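Putative major capsid protein (Cafeteriavirus-dependent mavirus, PDB 6G44) probably builds the outer shell of the virophage as a double jelly-roll major capsid protein whose subunits associate in threes. Local coordinates at residues I59-P64 with F264-L269; G71-R76 with N209-K214; S100-R105 with V202-V207; N104-V109 with P238-G243. All blocks are in the same frame, centred on the assembly; numbering follows the deposited sequence.

Interaction 1: residues I59-P64 with F264-L269; sequences ITFNQP and FKINML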
# COMPACT_ATOMS: atom_id res chain seq x y z
N ILE C 59 -33.06 -3.40 -19.40
CA ILE C 59 -32.06 -3.37 -20.45
C ILE C 59 -31.62 -4.80 -20.68
O ILE C 59 -31.33 -5.49 -19.73
CB ILE C 59 -30.84 -2.52 -20.02
CG1 ILE C 59 -31.25 -1.05 -19.80
CG2 ILE C 59 -29.71 -2.63 -21.06
CD1 ILE C 59 -30.34 -0.31 -18.82
N THR C 60 -31.65 -5.26 -21.94
CA THR C 60 -31.31 -6.62 -22.28
C THR C 60 -30.22 -6.68 -23.32
O THR C 60 -30.29 -6.04 -24.38
CB THR C 60 -32.55 -7.38 -22.80
OG1 THR C 60 -33.50 -7.48 -21.74
CG2 THR C 60 -32.16 -8.78 -23.27
N PHE C 61 -29.19 -7.47 -23.00
CA PHE C 61 -28.18 -7.87 -23.98
C PHE C 61 -28.46 -9.31 -24.38
O PHE C 61 -28.72 -10.17 -23.54
CB PHE C 61 -26.75 -7.74 -23.40
CG PHE C 61 -26.42 -6.36 -22.94
CD1 PHE C 61 -25.98 -5.41 -23.82
CD2 PHE C 61 -26.64 -6.00 -21.62
CE1 PHE C 61 -25.72 -4.12 -23.41
CE2 PHE C 61 -26.39 -4.72 -21.20
CZ PHE C 61 -25.93 -3.78 -22.09
N ASN C 62 -28.44 -9.56 -25.70
CA ASN C 62 -28.72 -10.91 -26.21
C ASN C 62 -27.73 -11.10 -27.34
O ASN C 62 -27.89 -10.57 -28.42
CB ASN C 62 -30.18 -11.01 -26.69
CG ASN C 62 -30.54 -12.39 -27.18
OD1 ASN C 62 -29.70 -13.14 -27.65
ND2 ASN C 62 -31.83 -12.73 -27.08
N GLN C 63 -26.67 -11.85 -27.04
CA GLN C 63 -25.58 -11.99 -27.98
C GLN C 63 -24.88 -13.34 -27.80
O GLN C 63 -23.94 -13.48 -27.02
CB GLN C 63 -24.58 -10.84 -27.86
CG GLN C 63 -23.45 -10.92 -28.88
CD GLN C 63 -24.01 -10.89 -30.29
OE1 GLN C 63 -24.47 -9.85 -30.75
NE2 GLN C 63 -23.98 -12.03 -30.98
N PRO C 64 -25.31 -14.36 -28.56
CA PRO C 64 -24.53 -15.58 -28.59
C PRO C 64 -23.05 -15.31 -28.94
O PRO C 64 -22.76 -14.49 -29.83
CB PRO C 64 -25.23 -16.39 -29.69
CG PRO C 64 -26.64 -15.89 -29.66
CD PRO C 64 -26.48 -14.42 -29.48
N PHE C 264 -28.55 8.66 -21.88
CA PHE C 264 -28.01 7.39 -21.33
C PHE C 264 -27.76 6.34 -22.41
O PHE C 264 -28.61 6.09 -23.27
CB PHE C 264 -28.92 6.84 -20.25
CG PHE C 264 -28.41 5.60 -19.60
CD1 PHE C 264 -27.53 5.71 -18.54
CD2 PHE C 264 -28.78 4.36 -20.03
CE1 PHE C 264 -27.04 4.57 -17.92
CE2 PHE C 264 -28.29 3.21 -19.41
CZ PHE C 264 -27.39 3.33 -18.37
N LYS C 265 -26.55 5.78 -22.39
CA LYS C 265 -26.17 4.67 -23.24
C LYS C 265 -25.45 3.63 -22.39
O LYS C 265 -24.83 3.97 -21.38
CB LYS C 265 -25.23 5.14 -24.34
CG LYS C 265 -25.85 6.15 -25.30
CD LYS C 265 -26.93 5.52 -26.15
CE LYS C 265 -27.52 6.48 -27.18
NZ LYS C 265 -28.75 5.88 -27.79
N ILE C 266 -25.57 2.37 -22.80
CA ILE C 266 -24.93 1.26 -22.11
C ILE C 266 -24.54 0.19 -23.10
O ILE C 266 -25.31 -0.14 -24.02
CB ILE C 266 -25.81 0.72 -20.97
CG1 ILE C 266 -25.06 -0.33 -20.11
CG2 ILE C 266 -27.13 0.17 -21.50
CD1 ILE C 266 -25.83 -0.80 -18.90
N ASN C 267 -23.31 -0.31 -22.97
CA ASN C 267 -22.82 -1.46 -23.74
C ASN C 267 -22.19 -2.47 -22.79
O ASN C 267 -21.72 -2.08 -21.73
CB ASN C 267 -21.77 -0.99 -24.75
CG ASN C 267 -22.34 -0.08 -25.83
OD1 ASN C 267 -23.54 -0.08 -26.08
ND2 ASN C 267 -21.48 0.65 -26.51
N MET C 268 -22.20 -3.74 -23.18
CA MET C 268 -21.50 -4.80 -22.45
C MET C 268 -20.23 -5.10 -23.19
O MET C 268 -20.27 -5.37 -24.39
CB MET C 268 -22.35 -6.05 -22.30
CG MET C 268 -21.63 -7.16 -21.55
SD MET C 268 -22.73 -8.44 -20.93
CE MET C 268 -23.31 -9.13 -22.47
N LEU C 269 -19.09 -5.03 -22.50
CA LEU C 269 -17.78 -5.20 -23.09
C LEU C 269 -17.16 -6.46 -22.54
O LEU C 269 -17.08 -6.62 -21.30
CB LEU C 269 -16.87 -4.02 -22.77
CG LEU C 269 -17.04 -2.74 -23.60
CD1 LEU C 269 -18.46 -2.19 -23.65
CD2 LEU C 269 -16.10 -1.65 -23.13

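Interaction 2: residues G71-R76 with N209-K214; sequences GAPRLR and NPTQYK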
# COMPACT_ATOMS: atom_id res chain seq x y z
N GLY C 71 -14.43 -14.04 -18.39
CA GLY C 71 -15.19 -14.40 -17.20
C GLY C 71 -15.69 -13.23 -16.38
O GLY C 71 -16.58 -13.45 -15.55
N ALA C 72 -15.17 -12.02 -16.63
CA ALA C 72 -15.60 -10.83 -15.92
C ALA C 72 -16.04 -9.74 -16.89
O ALA C 72 -15.37 -8.75 -17.09
CB ALA C 72 -14.49 -10.33 -15.01
N PRO C 73 -17.22 -9.94 -17.54
CA PRO C 73 -17.73 -8.93 -18.42
C PRO C 73 -18.02 -7.60 -17.69
O PRO C 73 -18.33 -7.59 -16.49
CB PRO C 73 -19.03 -9.54 -18.96
CG PRO C 73 -19.44 -10.55 -17.96
CD PRO C 73 -18.13 -11.09 -17.42
N ARG C 74 -17.92 -6.51 -18.42
CA ARG C 74 -18.08 -5.19 -17.87
C ARG C 74 -19.21 -4.46 -18.57
O ARG C 74 -19.58 -4.79 -19.70
CB ARG C 74 -16.78 -4.35 -18.01
CG ARG C 74 -15.55 -5.04 -17.44
CD ARG C 74 -14.30 -4.20 -17.57
NE ARG C 74 -14.23 -3.10 -16.61
CZ ARG C 74 -13.77 -3.20 -15.37
NH1 ARG C 74 -13.74 -2.11 -14.62
NH2 ARG C 74 -13.37 -4.35 -14.87
N LEU C 75 -19.74 -3.45 -17.90
CA LEU C 75 -20.70 -2.54 -18.49
C LEU C 75 -20.09 -1.16 -18.61
O LEU C 75 -19.55 -0.62 -17.63
CB LEU C 75 -21.96 -2.49 -17.62
CG LEU C 75 -22.71 -3.81 -17.46
CD1 LEU C 75 -23.78 -3.75 -16.39
CD2 LEU C 75 -23.34 -4.24 -18.79
N ARG C 76 -20.20 -0.56 -19.80
CA ARG C 76 -19.75 0.80 -20.06
C ARG C 76 -21.01 1.65 -20.17
O ARG C 76 -21.82 1.42 -21.08
CB ARG C 76 -18.90 0.90 -21.34
CG ARG C 76 -18.45 2.33 -21.68
CD ARG C 76 -18.03 2.41 -23.15
NE ARG C 76 -17.44 3.70 -23.51
CZ ARG C 76 -18.10 4.78 -23.94
NH1 ARG C 76 -19.44 4.81 -24.04
NH2 ARG C 76 -17.40 5.88 -24.26
N ASN C 209 -24.08 -13.23 -10.47
CA ASN C 209 -23.75 -14.64 -10.75
C ASN C 209 -24.02 -14.99 -12.24
O ASN C 209 -25.06 -14.56 -12.77
CB ASN C 209 -24.56 -15.57 -9.86
CG ASN C 209 -24.23 -15.42 -8.37
OD1 ASN C 209 -24.25 -14.31 -7.83
ND2 ASN C 209 -23.95 -16.54 -7.71
N PRO C 210 -23.13 -15.70 -12.94
CA PRO C 210 -21.91 -16.36 -12.45
C PRO C 210 -20.61 -15.59 -12.76
O PRO C 210 -19.54 -16.22 -12.85
CB PRO C 210 -21.93 -17.66 -13.24
CG PRO C 210 -22.43 -17.20 -14.59
CD PRO C 210 -23.44 -16.12 -14.32
N THR C 211 -20.66 -14.27 -12.90
CA THR C 211 -19.46 -13.53 -13.30
C THR C 211 -18.37 -13.69 -12.26
O THR C 211 -18.61 -13.86 -11.07
CB THR C 211 -19.68 -12.03 -13.57
OG1 THR C 211 -19.94 -11.35 -12.34
CG2 THR C 211 -20.79 -11.78 -14.60
N GLN C 212 -17.15 -13.62 -12.75
CA GLN C 212 -15.94 -13.86 -11.94
C GLN C 212 -15.37 -12.54 -11.41
O GLN C 212 -14.18 -12.22 -11.58
CB GLN C 212 -14.97 -14.67 -12.76
CG GLN C 212 -15.53 -16.02 -13.17
CD GLN C 212 -15.76 -16.91 -11.98
OE1 GLN C 212 -14.78 -17.41 -11.40
NE2 GLN C 212 -17.03 -17.12 -11.58
N TYR C 213 -16.23 -11.79 -10.72
CA TYR C 213 -15.92 -10.43 -10.25
C TYR C 213 -14.92 -10.41 -9.11
O TYR C 213 -14.45 -9.32 -8.71
CB TYR C 213 -17.21 -9.66 -9.85
CG TYR C 213 -17.98 -10.34 -8.75
CD1 TYR C 213 -17.67 -10.09 -7.42
CD2 TYR C 213 -19.03 -11.22 -9.03
CE1 TYR C 213 -18.34 -10.75 -6.40
CE2 TYR C 213 -19.71 -11.86 -8.02
CZ TYR C 213 -19.35 -11.62 -6.70
OH TYR C 213 -20.01 -12.25 -5.66
N LYS C 214 -14.60 -11.56 -8.53
CA LYS C 214 -13.58 -11.63 -7.49
C LYS C 214 -12.18 -11.85 -8.07
O LYS C 214 -11.20 -11.78 -7.33
CB LYS C 214 -13.91 -12.72 -6.48
CG LYS C 214 -15.23 -12.51 -5.73
CD LYS C 214 -15.79 -13.77 -5.08
CE LYS C 214 -14.84 -14.44 -4.08
NZ LYS C 214 -14.77 -13.73 -2.78

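Interaction 3: residues S100-R105 with V202-V207; sequences SFPVNR and VDEALV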
# COMPACT_ATOMS: atom_id res chain seq x y z
N SER C 100 -19.87 5.24 -4.74
CA SER C 100 -19.06 4.02 -4.85
C SER C 100 -19.76 2.97 -5.73
O SER C 100 -20.92 2.67 -5.50
CB SER C 100 -18.82 3.44 -3.44
OG SER C 100 -18.23 4.43 -2.60
N PHE C 101 -19.06 2.41 -6.70
CA PHE C 101 -19.59 1.33 -7.55
C PHE C 101 -20.92 1.74 -8.21
O PHE C 101 -21.95 1.08 -8.02
CB PHE C 101 -19.71 -0.01 -6.80
CG PHE C 101 -18.45 -0.34 -6.05
CD1 PHE C 101 -17.41 -0.90 -6.73
CD2 PHE C 101 -18.28 0.01 -4.72
CE1 PHE C 101 -16.20 -1.14 -6.12
CE2 PHE C 101 -17.06 -0.21 -4.09
CZ PHE C 101 -16.02 -0.79 -4.80
N PRO C 102 -20.87 2.84 -8.95
CA PRO C 102 -22.16 3.43 -9.42
C PRO C 102 -22.92 2.57 -10.41
O PRO C 102 -24.16 2.69 -10.49
CB PRO C 102 -21.73 4.75 -10.05
CG PRO C 102 -20.32 4.49 -10.49
CD PRO C 102 -19.72 3.63 -9.41
N VAL C 103 -22.24 1.72 -11.15
CA VAL C 103 -22.93 0.80 -12.07
C VAL C 103 -23.66 -0.26 -11.28
O VAL C 103 -24.86 -0.45 -11.46
CB VAL C 103 -22.01 0.21 -13.14
CG1 VAL C 103 -22.69 -0.91 -13.94
CG2 VAL C 103 -21.50 1.32 -14.04
N ASN C 104 -22.97 -0.97 -10.39
CA ASN C 104 -23.66 -2.03 -9.64
C ASN C 104 -24.70 -1.49 -8.65
O ASN C 104 -25.73 -2.15 -8.41
CB ASN C 104 -22.65 -2.99 -9.00
CG ASN C 104 -21.98 -3.86 -10.02
OD1 ASN C 104 -22.57 -4.84 -10.47
ND2 ASN C 104 -20.73 -3.52 -10.39
N ARG C 105 -24.48 -0.28 -8.13
CA ARG C 105 -25.50 0.39 -7.29
C ARG C 105 -26.81 0.62 -8.02
O ARG C 105 -27.86 0.72 -7.38
CB ARG C 105 -25.01 1.75 -6.80
CG ARG C 105 -24.14 1.72 -5.57
CD ARG C 105 -23.84 3.13 -5.05
NE ARG C 105 -25.01 3.97 -4.84
CZ ARG C 105 -25.71 4.07 -3.69
NH1 ARG C 105 -26.76 4.91 -3.62
NH2 ARG C 105 -25.36 3.36 -2.62
N VAL C 202 -18.35 5.52 -17.50
CA VAL C 202 -17.84 4.57 -16.47
C VAL C 202 -17.87 3.16 -17.03
O VAL C 202 -18.92 2.74 -17.57
CB VAL C 202 -18.70 4.60 -15.19
CG1 VAL C 202 -18.28 3.52 -14.19
CG2 VAL C 202 -18.64 5.99 -14.57
N ASP C 203 -16.77 2.42 -16.89
CA ASP C 203 -16.63 1.02 -17.35
C ASP C 203 -16.37 0.19 -16.09
O ASP C 203 -15.25 0.24 -15.54
CB ASP C 203 -15.46 0.94 -18.36
CG ASP C 203 -15.22 -0.45 -18.95
OD1 ASP C 203 -15.60 -1.45 -18.33
OD2 ASP C 203 -14.60 -0.54 -20.06
N GLU C 204 -17.36 -0.57 -15.64
CA GLU C 204 -17.35 -1.27 -14.34
C GLU C 204 -17.72 -2.75 -14.54
O GLU C 204 -18.62 -3.08 -15.33
CB GLU C 204 -18.35 -0.58 -13.41
CG GLU C 204 -18.47 -1.16 -12.01
CD GLU C 204 -19.21 -0.25 -11.04
OE1 GLU C 204 -18.99 0.99 -11.09
OE2 GLU C 204 -20.03 -0.77 -10.24
N ALA C 205 -17.01 -3.67 -13.88
CA ALA C 205 -17.34 -5.09 -13.94
C ALA C 205 -18.74 -5.33 -13.38
O ALA C 205 -19.08 -4.77 -12.32
CB ALA C 205 -16.31 -5.90 -13.16
N LEU C 206 -19.53 -6.16 -14.05
CA LEU C 206 -20.83 -6.55 -13.51
C LEU C 206 -20.67 -7.56 -12.39
O LEU C 206 -20.03 -8.60 -12.60
CB LEU C 206 -21.67 -7.18 -14.62
CG LEU C 206 -23.07 -7.68 -14.23
CD1 LEU C 206 -23.94 -6.61 -13.62
CD2 LEU C 206 -23.75 -8.27 -15.47
N VAL C 207 -21.29 -7.29 -11.22
CA VAL C 207 -21.29 -8.19 -10.07
C VAL C 207 -22.62 -8.93 -10.04
O VAL C 207 -23.61 -8.48 -9.45
CB VAL C 207 -21.05 -7.40 -8.78
CG1 VAL C 207 -21.10 -8.27 -7.54
CG2 VAL C 207 -19.71 -6.69 -8.89

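Interaction 4: residues N104-V109 with P238-G243; sequences NRSIPV and PENMIG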
# COMPACT_ATOMS: atom_id res chain seq x y z
N ASN C 104 -22.97 -0.97 -10.39
CA ASN C 104 -23.66 -2.03 -9.64
C ASN C 104 -24.70 -1.49 -8.65
O ASN C 104 -25.73 -2.15 -8.41
CB ASN C 104 -22.65 -2.99 -9.00
CG ASN C 104 -21.98 -3.86 -10.02
OD1 ASN C 104 -22.57 -4.84 -10.47
ND2 ASN C 104 -20.73 -3.52 -10.39
N ARG C 105 -24.48 -0.28 -8.13
CA ARG C 105 -25.50 0.39 -7.29
C ARG C 105 -26.81 0.62 -8.02
O ARG C 105 -27.86 0.72 -7.38
CB ARG C 105 -25.01 1.75 -6.80
CG ARG C 105 -24.14 1.72 -5.57
CD ARG C 105 -23.84 3.13 -5.05
NE ARG C 105 -25.01 3.97 -4.84
CZ ARG C 105 -25.71 4.07 -3.69
NH1 ARG C 105 -26.76 4.91 -3.62
NH2 ARG C 105 -25.36 3.36 -2.62
N SER C 106 -26.71 0.73 -9.34
CA SER C 106 -27.86 1.06 -10.21
C SER C 106 -28.60 -0.19 -10.70
O SER C 106 -29.50 -0.04 -11.55
CB SER C 106 -27.36 1.87 -11.39
OG SER C 106 -26.88 3.13 -10.97
N ILE C 107 -28.26 -1.39 -10.25
CA ILE C 107 -28.88 -2.60 -10.77
C ILE C 107 -29.41 -3.44 -9.60
O ILE C 107 -28.68 -4.23 -9.01
CB ILE C 107 -27.92 -3.43 -11.64
CG1 ILE C 107 -27.30 -2.62 -12.78
CG2 ILE C 107 -28.64 -4.68 -12.16
CD1 ILE C 107 -26.06 -3.26 -13.40
N PRO C 108 -30.70 -3.29 -9.27
CA PRO C 108 -31.22 -4.07 -8.16
C PRO C 108 -31.34 -5.57 -8.38
O PRO C 108 -31.21 -6.35 -7.44
CB PRO C 108 -32.60 -3.47 -7.91
CG PRO C 108 -32.65 -2.21 -8.64
CD PRO C 108 -31.59 -2.20 -9.68
N VAL C 109 -31.57 -5.96 -9.63
CA VAL C 109 -31.69 -7.36 -9.99
C VAL C 109 -31.16 -7.55 -11.41
O VAL C 109 -31.31 -6.67 -12.28
CB VAL C 109 -33.14 -7.88 -9.80
CG1 VAL C 109 -34.14 -7.03 -10.58
CG2 VAL C 109 -33.24 -9.35 -10.19
N PRO C 238 -30.06 9.37 -10.57
CA PRO C 238 -29.14 10.20 -9.81
C PRO C 238 -28.86 9.70 -8.40
O PRO C 238 -27.69 9.72 -7.97
CB PRO C 238 -29.84 11.56 -9.83
CG PRO C 238 -30.56 11.56 -11.11
CD PRO C 238 -31.12 10.19 -11.18
N GLU C 239 -29.86 9.23 -7.67
CA GLU C 239 -29.61 8.75 -6.30
C GLU C 239 -28.69 7.54 -6.24
O GLU C 239 -28.08 7.27 -5.23
CB GLU C 239 -30.94 8.42 -5.61
CG GLU C 239 -30.81 8.08 -4.15
CD GLU C 239 -32.09 8.22 -3.35
OE1 GLU C 239 -33.18 8.36 -3.96
OE2 GLU C 239 -32.00 8.15 -2.10
N ASN C 240 -28.65 6.75 -7.30
CA ASN C 240 -27.74 5.61 -7.35
C ASN C 240 -26.33 5.95 -7.79
O ASN C 240 -25.39 5.30 -7.33
CB ASN C 240 -28.34 4.50 -8.19
CG ASN C 240 -29.50 3.84 -7.47
OD1 ASN C 240 -29.58 3.85 -6.25
ND2 ASN C 240 -30.41 3.24 -8.24
N MET C 241 -26.17 6.97 -8.60
CA MET C 241 -24.87 7.27 -9.25
C MET C 241 -24.15 8.52 -8.76
O MET C 241 -22.95 8.51 -8.73
CB MET C 241 -25.05 7.40 -10.78
CG MET C 241 -25.59 6.15 -11.42
SD MET C 241 -25.49 6.18 -13.21
CE MET C 241 -26.52 7.59 -13.58
N ILE C 242 -24.87 9.61 -8.51
CA ILE C 242 -24.30 10.93 -8.37
C ILE C 242 -24.04 11.29 -6.91
O ILE C 242 -24.89 11.15 -6.05
CB ILE C 242 -25.25 11.98 -9.02
CG1 ILE C 242 -25.50 11.61 -10.50
CG2 ILE C 242 -24.71 13.40 -8.87
CD1 ILE C 242 -24.29 11.73 -11.41
N GLY C 243 -22.82 11.73 -6.66
CA GLY C 243 -22.44 12.30 -5.38
C GLY C 243 -22.17 13.78 -5.39
O GLY C 243 -21.50 14.29 -6.29

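Interaction 1: residues I59-P64 with F264-L269
The ring of Phe-61 is the centre of this contact, with Met-268 lying over one of its faces. Met-268 CB sits 4.0 Å from the centroid of the Phe-61 ring, only 9° off the ring normal, which makes a well-centred CH-pi contact. The methionine chain then bends at its last torsion (chi3 66°), so that Met-268 CE comes back to within 3.8 Å of Phe-61 CB while the sulfur stays oblique to the ring, a Met-aromatic contact. At the far end of the ring, Phe-61 CE1 lies 3.5 Å from Met-268 N, and the carbonyl oxygen of Ile-266 stands at the ring edge. Two residues back along the strand, Ile-59 meets Ile-266 tip to tip, CG2 to CG2 at 3.8 Å. Ile-59 CD1 reaches on to Phe-264 CE2 at 4.1 Å, crossing that side chain obliquely. The axes of 59-62 and 264-269 approach to 8.6 Å, their directions 33° apart, so side chains fill the gap as in the two facing layers of a jelly-roll sandwich. Strand 222-235 pairs with 58-66 in one layer; in the other, 74-84 flanks 258-273 and brings Leu-75 to Phe-61 and Val-77 to Ile-266.

Interaction 2: residues G71-R76 with N209-K214
One backbone hydrogen bond holds the tight part of this contact: Gln-212 N donates a hydrogen bond to Gly-71 O at 2.9 Å, nearly straight at 163°. The donor stands above the carbonyl plane of Gly-71, and Gln-212 CB packs against the same oxygen at 3.4 Å. Beside the bond, the methyl of Thr-211 provides the apolar part, with its CG2 set 3.8 Å from CG of the buried Pro-73, the two groups crossing obliquely. That methyl lies beside the backbone N of Thr-211, while the hydroxyl takes the crowded position (chi1 70°) and is bonded chiefly to Leu-206 O, with Ala-208 O as a further hydrogen-bond partner. The Gln-212 chain bends at chi2 and folds back over its own segment, where NE2 meets Pro-210 O at 3.0 Å and also Asn-289 O, so the buried amide nitrogen has two acceptors.

The other side is looser. Ala-72, partly exposed, only brushes Gln-212 O with its CB at 3.9 Å, and Tyr-213 leads away from Gly-71 to meet His-130 edge-to-face.

A cis peptide precedes Pro-210, and Gln-212 is the centre of an inverse gamma turn, closed by a weak bond from Tyr-213 N to Thr-211 O. The arrangement is that of a sharply turned connection between jelly-roll strands 195-205 and 222-235, held by its backbone to the lead-in of strand 74-84.

Interaction 3: residues S100-R105 with V202-V207
Hydrogen bonds dominate this contact, and they fall into two groups. The first is gathered on the Glu-204 carboxylate, which the extended side chain (CG anti to the backbone N, chi1 -180°) carries to the weakly bonded helical turn about 102-105. OE2 of Glu-204 accepts twice: from Asn-104 N at 3.0 Å, coming from above the carboxylate plane, and from Asn-104 ND2 at 2.8 Å on the anti lone pair. OE1 of Glu-204 takes a weak bond from Val-103 N at 3.3 Å and is also bonded to Ser-143 OG. The second group belongs to the Asn-104 amide, which grips the chain where strand 195-205 ends and the following loop begins. Its ND2 donates to Ala-205 O at 2.8 Å within both the amide and the carbonyl plane, and its OD1 receives Val-207 N at 2.9 Å from above the carbonyl plane.

Van der Waals contacts flank this network. Val-103 and Glu-204 slide past each other in opposite directions, Val-103 CB lying 3.5 Å from Glu-204 CD. Val-103 CG2 meets Val-202 CG1 at 3.9 Å, and Phe-101 CB lies 3.5 Å from Glu-204 OE2, at the ring edge.

Backbone amides of that turn and an asparagine N-H thus satisfy a buried carboxylate, probably favouring ionised Glu-204, while the bonds to Ala-205 O and from Val-207 N fix the Asn-104 amide.

Interaction 4: residues N104-V109 with P238-G243
Arg-105 lays the edge of its guanidinium against two successive carbonyls of helix 238-241, its CB and CD also packing on the oxygen of Asn-240. NE donates to Asn-240 O at 2.8 Å, on a lone pair and exactly in the guanidinium plane. NH1 beside it reaches Glu-239 O at 3.1 Å, again on a lone pair, with a more bent angle of 148°. A turn in the arginine chain at chi3 (53°) brings the two N-H groups alongside this backbone, and NH2 is left to form a salt bridge with Asp-351. Glu-239 O has a second donor in Lys-99 NZ. Positive charge at these carbonyls, near the C-terminal end of the short helix, would be expected to interact favourably with its dipole. The Glu-239 carboxylate itself stays apart, with OE2 6.3 Å from Arg-105 NH1.

Asn-240 packs its amide on the backbone of the other segment, CG lying 3.5 Å from Arg-105 O, while its ND2 is bonded to Gln-235 O. Ser-106 adds a second touching point: OG lies 3.3 Å from Met-241 CG and 3.4 Å from Asn-240 CB, and its hydroxyl is bonded to Pro-102 O. Within the helical turn, Pro-238 O accepts from both Met-241 N and Ile-242 N.

Beyond the turn the chain continues as strand 242-244, paired with 96-98. Met-241 packs on Phe-79 and Ile-261 of strands 74-84 and 258-273, whereas Ser-106 is joined through its backbone to Gln-235 at the end of strand 222-235.

In the fold
From the N terminus, strand 58-66 opens the longest loop, which interaction 1 closes at strand 258-273; the other three contacts are nested inside it. Interaction 2 begins at residues 71-76, and its loop, ended at 209-214, encloses interaction 3. Interactions 3 and 4 start from the same short helix, but 4 runs on to 238-243 and therefore crosses 2. Strand 74-84 lies between 258-273 and 195-205 in the sheet and so links interactions 1, 2 and 3; an Arg-74 to Asp-203 salt bridge ties 2 to 3. Helix 102-105 is thereby joined both to the sheet and to helix 238-241, while Leu-75 and Ile-107 bring interactions 2 and 4 together.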